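Local coordinates for dihydroxyacetone kinase (Citrobacter freundii, PDB 1UN8), which catalyses the ATP-dependent phosphorylation of dihydroxyacetone to dihydroxyacetone phosphate, working as a homodimer that needs a divalent metal cation, magnesium or calcium, at residues A[269-272]-A[273-277]; A[391-394]-A[395-399]. One frame throughout, in Å; residues are numbered along the deposited sequence.

Contact 1 (A[269-272]-A[273-277]); sequences MAII and TRELA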
loop_
_atom_site.group_PDB
_atom_site.type_symbol
_atom_site.label_atom_id
_atom_site.label_comp_id
_atom_site.label_asym_id
_atom_site.label_seq_id
_atom_site.Cartn_x
_atom_site.Cartn_y
_atom_site.Cartn_z
ATOM N N MET A 269 -6.750 6.785 0.044
ATOM C CA MET A 269 -7.354 6.040 -1.058
ATOM C C MET A 269 -8.868 5.971 -0.910
ATOM O O MET A 269 -9.583 5.982 -1.907
ATOM C CB MET A 269 -6.771 4.635 -1.129
ATOM C CG MET A 269 -5.335 4.601 -1.622
ATOM S SD MET A 269 -5.164 4.958 -3.384
ATOM C CE MET A 269 -5.099 6.673 -3.356
ATOM N N ALA A 270 -9.346 5.909 0.334
ATOM C CA ALA A 270 -10.776 5.859 0.605
ATOM C C ALA A 270 -11.396 7.202 0.252
ATOM O O ALA A 270 -12.446 7.265 -0.390
ATOM C CB ALA A 270 -11.030 5.534 2.068
ATOM N N ILE A 271 -10.748 8.276 0.682
ATOM C CA ILE A 271 -11.231 9.612 0.371
ATOM C C ILE A 271 -11.300 9.767 -1.145
ATOM O O ILE A 271 -12.274 10.292 -1.678
ATOM C CB ILE A 271 -10.300 10.684 0.944
ATOM C CG1 ILE A 271 -10.242 10.552 2.463
ATOM C CG2 ILE A 271 -10.791 12.075 0.559
ATOM C CD1 ILE A 271 -9.199 11.453 3.127
ATOM N N ILE A 272 -10.260 9.309 -1.835
ATOM C CA ILE A 272 -10.226 9.408 -3.283
ATOM C C ILE A 272 -11.429 8.656 -3.872
ATOM O O ILE A 272 -12.101 9.128 -4.797
ATOM C CB ILE A 272 -8.914 8.805 -3.869
ATOM C CG1 ILE A 272 -7.697 9.611 -3.395
ATOM C CG2 ILE A 272 -8.987 8.795 -5.381
ATOM C CD1 ILE A 272 -7.987 11.082 -3.190
ATOM N N THR A 273 -11.693 7.479 -3.318
ATOM C CA THR A 273 -12.798 6.673 -3.783
ATOM C C THR A 273 -14.103 7.441 -3.598
ATOM O O THR A 273 -14.990 7.390 -4.446
ATOM C CB THR A 273 -12.857 5.345 -3.024
ATOM O OG1 THR A 273 -11.669 4.590 -3.297
ATOM C CG2 THR A 273 -14.078 4.545 -3.451
ATOM N N ARG A 274 -14.218 8.165 -2.495
ATOM C CA ARG A 274 -15.426 8.932 -2.253
ATOM C C ARG A 274 -15.590 10.055 -3.274
ATOM O O ARG A 274 -16.695 10.322 -3.737
ATOM C CB ARG A 274 -15.410 9.536 -0.850
ATOM C CG ARG A 274 -16.598 10.453 -0.576
ATOM C CD ARG A 274 -16.407 11.215 0.712
ATOM N NE ARG A 274 -17.445 12.214 0.930
ATOM C CZ ARG A 274 -17.683 13.236 0.111
ATOM N NH1 ARG A 274 -16.957 13.398 -0.992
ATOM N NH2 ARG A 274 -18.643 14.106 0.399
ATOM N N GLU A 275 -14.485 10.723 -3.598
ATOM C CA GLU A 275 -14.502 11.817 -4.557
ATOM C C GLU A 275 -14.987 11.308 -5.911
ATOM O O GLU A 275 -15.851 11.923 -6.544
ATOM C CB GLU A 275 -13.098 12.427 -4.696
ATOM C CG GLU A 275 -12.469 12.882 -3.383
ATOM C CD GLU A 275 -13.176 14.073 -2.763
ATOM O OE1 GLU A 275 -14.359 14.316 -3.090
ATOM O OE2 GLU A 275 -12.555 14.767 -1.933
ATOM N N LEU A 276 -14.429 10.182 -6.347
ATOM C CA LEU A 276 -14.805 9.590 -7.618
ATOM C C LEU A 276 -16.294 9.299 -7.644
ATOM O O LEU A 276 -16.961 9.551 -8.640
ATOM C CB LEU A 276 -14.050 8.285 -7.862
ATOM C CG LEU A 276 -14.502 7.564 -9.141
ATOM C CD1 LEU A 276 -13.908 8.244 -10.367
ATOM C CD2 LEU A 276 -14.068 6.125 -9.098
ATOM N N ALA A 277 -16.810 8.765 -6.547
ATOM C CA ALA A 277 -18.226 8.423 -6.449
ATOM C C ALA A 277 -19.120 9.650 -6.508
ATOM O O ALA A 277 -20.306 9.555 -6.818
ATOM C CB ALA A 277 -18.485 7.655 -5.156
#

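Contact 2 (A[391-394]-A[395-399]); sequences TFAA and AAREI. With MYY ((2R)-3-(phosphonooxy)-2-(tetradecanoyloxy)propyl palmitate), chain C.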
loop_
_atom_site.group_PDB
_atom_site.type_symbol
_atom_site.label_atom_id
_atom_site.label_comp_id
_atom_site.label_asym_id
_atom_site.label_seq_id
_atom_site.Cartn_x
_atom_site.Cartn_y
_atom_site.Cartn_z
ATOM N N THR A 391 -8.071 22.334 37.153
ATOM C CA THR A 391 -8.918 21.248 36.681
ATOM C C THR A 391 -9.751 20.717 37.846
ATOM O O THR A 391 -10.966 20.555 37.736
ATOM C CB THR A 391 -8.071 20.107 36.101
ATOM O OG1 THR A 391 -7.217 20.622 35.071
ATOM C CG2 THR A 391 -8.965 19.023 35.513
ATOM N N PHE A 392 -9.088 20.452 38.968
ATOM C CA PHE A 392 -9.764 19.944 40.157
ATOM C C PHE A 392 -10.706 20.990 40.727
ATOM O O PHE A 392 -11.793 20.660 41.204
ATOM C CB PHE A 392 -8.741 19.536 41.223
ATOM C CG PHE A 392 -8.114 18.188 40.988
ATOM C CD1 PHE A 392 -8.047 17.643 39.716
ATOM C CD2 PHE A 392 -7.554 17.484 42.043
ATOM C CE1 PHE A 392 -7.427 16.414 39.501
ATOM C CE2 PHE A 392 -6.932 16.254 41.836
ATOM C CZ PHE A 392 -6.869 15.718 40.559
ATOM N N ALA A 393 -10.287 22.251 40.684
ATOM C CA ALA A 393 -11.117 23.344 41.193
ATOM C C ALA A 393 -12.376 23.449 40.340
ATOM O O ALA A 393 -13.474 23.696 40.851
ATOM C CB ALA A 393 -10.337 24.669 41.158
ATOM N N ALA A 394 -12.209 23.252 39.037
ATOM C CA ALA A 394 -13.327 23.318 38.104
ATOM C C ALA A 394 -14.410 22.324 38.511
ATOM O O ALA A 394 -15.596 22.650 38.522
ATOM C CB ALA A 394 -12.844 23.017 36.679
ATOM N N ALA A 395 -13.998 21.109 38.850
ATOM C CA ALA A 395 -14.943 20.080 39.249
ATOM C C ALA A 395 -15.539 20.372 40.618
ATOM O O ALA A 395 -16.740 20.196 40.834
ATOM C CB ALA A 395 -14.260 18.744 39.269
ATOM N N ALA A 396 -14.698 20.809 41.548
ATOM C CA ALA A 396 -15.177 21.115 42.885
ATOM C C ALA A 396 -16.290 22.157 42.813
ATOM O O ALA A 396 -17.394 21.924 43.302
ATOM C CB ALA A 396 -14.039 21.625 43.743
ATOM N N ARG A 397 -16.000 23.293 42.182
ATOM C CA ARG A 397 -16.976 24.374 42.062
ATOM C C ARG A 397 -18.262 23.961 41.360
ATOM O O ARG A 397 -19.341 24.451 41.692
ATOM C CB ARG A 397 -16.334 25.573 41.357
ATOM C CG ARG A 397 -15.279 26.238 42.222
ATOM C CD ARG A 397 -14.246 27.019 41.424
ATOM N NE ARG A 397 -13.122 27.393 42.283
ATOM C CZ ARG A 397 -11.950 27.836 41.837
ATOM N NH1 ARG A 397 -11.739 27.966 40.529
ATOM N NH2 ARG A 397 -10.980 28.134 42.700
ATOM N N GLU A 398 -18.155 23.053 40.397
ATOM C CA GLU A 398 -19.333 22.586 39.673
ATOM C C GLU A 398 -20.244 21.850 40.636
ATOM O O GLU A 398 -21.462 22.029 40.611
ATOM C CB GLU A 398 -18.925 21.658 38.524
ATOM C CG GLU A 398 -20.090 21.086 37.704
ATOM C CD GLU A 398 -21.072 22.151 37.209
ATOM O OE1 GLU A 398 -20.636 23.283 36.889
ATOM O OE2 GLU A 398 -22.285 21.843 37.130
ATOM N N ILE A 399 -19.662 21.018 41.492
ATOM C CA ILE A 399 -20.469 20.275 42.453
ATOM C C ILE A 399 -20.894 21.183 43.606
ATOM O O ILE A 399 -21.941 20.970 44.214
ATOM C CB ILE A 399 -19.702 19.060 43.013
ATOM C CG1 ILE A 399 -19.212 18.186 41.862
ATOM C CG2 ILE A 399 -20.611 18.246 43.923
ATOM C CD1 ILE A 399 -20.309 17.609 41.033
HETATM C C38 MYY C . -12.269 16.571 41.529
HETATM C C37 MYY C . -13.541 17.129 42.173
HETATM C C36 MYY C . -14.292 16.043 42.949
HETATM C C35 MYY C . -15.547 16.601 43.625
HETATM C C34 MYY C . -16.217 15.543 44.508
HETATM C C33 MYY C . -17.472 16.059 45.217
HETATM C C32 MYY C . -18.132 14.960 46.059
HETATM C C31 MYY C . -17.276 14.564 47.265
HETATM C C30 MYY C . -17.663 13.218 47.890
HETATM C C29 MYY C . -18.947 13.220 48.726
HETATM C C28 MYY C . -19.000 11.957 49.593
HETATM C C27 MYY C . -20.226 11.881 50.507
HETATM C C26 MYY C . -20.079 10.801 51.585
HETATM C C25 MYY C . -21.325 10.731 52.477
HETATM C C24 MYY C . -21.018 10.400 53.938
HETATM C C23 MYY C . -21.175 8.926 54.339
HETATM O O10 MYY C . -21.064 8.025 53.507
HETATM O O8 MYY C . -21.458 8.639 55.638
HETATM C C6 MYY C . -21.499 7.225 55.906
HETATM C C5 MYY C . -20.150 6.752 56.433
HETATM C C4 MYY C . -20.289 6.125 57.831
HETATM O O6 MYY C . -21.105 6.895 58.729
HETATM P P MYY C . -20.588 8.228 59.486
HETATM O O4 MYY C . -19.953 9.193 58.359
HETATM O O3 MYY C . -21.938 8.950 59.997
HETATM O O5 MYY C . -19.658 7.966 60.610
HETATM O O7 MYY C . -19.184 7.819 56.346
HETATM C C7 MYY C . -17.906 7.350 56.291
HETATM O O9 MYY C . -17.664 6.146 56.360
HETATM C C8 MYY C . -16.767 8.370 56.176
HETATM C C9 MYY C . -15.963 8.140 54.895
HETATM C C10 MYY C . -15.875 9.411 54.045
HETATM C C11 MYY C . -15.059 9.196 52.768
HETATM C C12 MYY C . -15.058 10.461 51.908
HETATM C C13 MYY C . -14.321 10.255 50.583
HETATM C C14 MYY C . -14.629 11.439 49.665
HETATM C C15 MYY C . -14.084 11.258 48.247
HETATM C C16 MYY C . -12.625 11.698 48.119
HETATM C C17 MYY C . -12.296 11.940 46.645
HETATM C C18 MYY C . -11.061 12.831 46.498
HETATM C C19 MYY C . -10.893 13.318 45.057
HETATM C C20 MYY C . -9.773 14.357 44.951
#

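Contact 1 (A[269-272]-A[273-277])
Thr273 turns back on its own helix to reach Met269, one turn earlier. With OG1 beside its backbone N (chi1 -63°), the hydroxyl donates to Met269 O over 2.9 Å, while Thr273 N donates to that oxygen from the opposite face of the carbonyl plane. Two donors thus grip one acceptor, and a polar side chain is satisfied within its own helix. That suits its place on the buried face, where the CG2 methyl adds hydrophobic surface and the side chain packs on Ile258 and Pro291. Met269, with its flexible thioether, and Leu276, with its branched end, face the same strands and fill the tight side. The segments belong to helix 266-277, the crossover of the beta-alpha-beta unit formed with strands 254-260 and 285-292. Its regular i to i+4 ladder continues from Glu275 N to Ile271 O (3.0 Å) and from Leu276 N to Ile272 O, the latter nearly straight, its N-H...O angle 168°. On another flank, Glu275 folds at chi2 (-68°) and runs alongside Ile271, Glu275 OE2 standing 4.1 Å from Ile271 CG2; Ser233 hydrogen-bonds that oxygen. Packing thins toward partly exposed Arg274, whose extended chain carries its guanidinium away from the helix. Arg274 NH1 forms a salt bridge with Glu275 OE1 at 3.5 Å, and NE forms one with Asp15 of the second subunit; Val16 of that subunit packs on Ala270 and Ile271.

Contact 2 (A[391-394]-A[395-399])
Ala393 and Arg397, one helical turn apart, make the main side-chain contact. The methyl of Ala393 sits over the centre of one guanidinium face, 3.5 Å above its plane, with CB 3.6 Å from Arg397 CZ. This is van der Waals packing, and it depends on Arg397 CG lying beside the backbone N (chi1 -69°), from where the extended chain runs back along the helix past Ala393 O. A side chain as small as alanine lets the flat group lie this close.

Backbone hydrogen bonds join the same turns. Arg397 N donates almost straight to Ala393 O (2.9 Å, N-H...O angle 174°), and Ala396 N does likewise to Phe392 O, whereas Glu398 N to Ala394 O is longer, at 3.2 Å.

Apolar contacts occupy another side of the helix, within the eight-helix barrel whose pocket holds a phospholipid. Ala395 CB touches C37 of the phospholipid's palmitoyl tail at 3.4 Å, and Ile399 CG2 lies 4.0 Å from C33 of that tail. Phe392 meets the tail's end, C38, obliquely; its side chain also comes within about 4 Å of those of the ATP-binding residues Thr388 and Ser432.

Ionic links tie the helix to its neighbours: Arg397 NE hydrogen-bonds to Ser370 OG and NH2 forms a salt bridge with Glu373, while Glu398 pairs with Arg423 on helix 413-427. The helix is therefore amphipathic: the small methyl of Ala395 lets the acyl chain pack close to the helix backbone, while the charged groups, away from the lipid-facing side, are paired with residues of neighbouring helices.

How the contacts relate
Both contacts are local, i to i+4 arrangements along one regular helix, but they share no element: contact 1 lies in the DhaK range and contact 2 in the DhaL range, with centres about 45 Å and nearest atoms about 33 Å apart. Contact 1 is almost wholly buried, packed against a beta-sheet, helix 233-247 and the second subunit, and it carries more bulky aliphatic residues. Contact 2 is only partly buried and no other protein chain touches it; its alanines let the lipid and neighbouring helices come close. Polar chemistry differs accordingly. In 269-277 a threonine hydroxyl is satisfied by its own helix and an arginine bridges subunits, whereas in 391-399 the charged side chains pair within one chain.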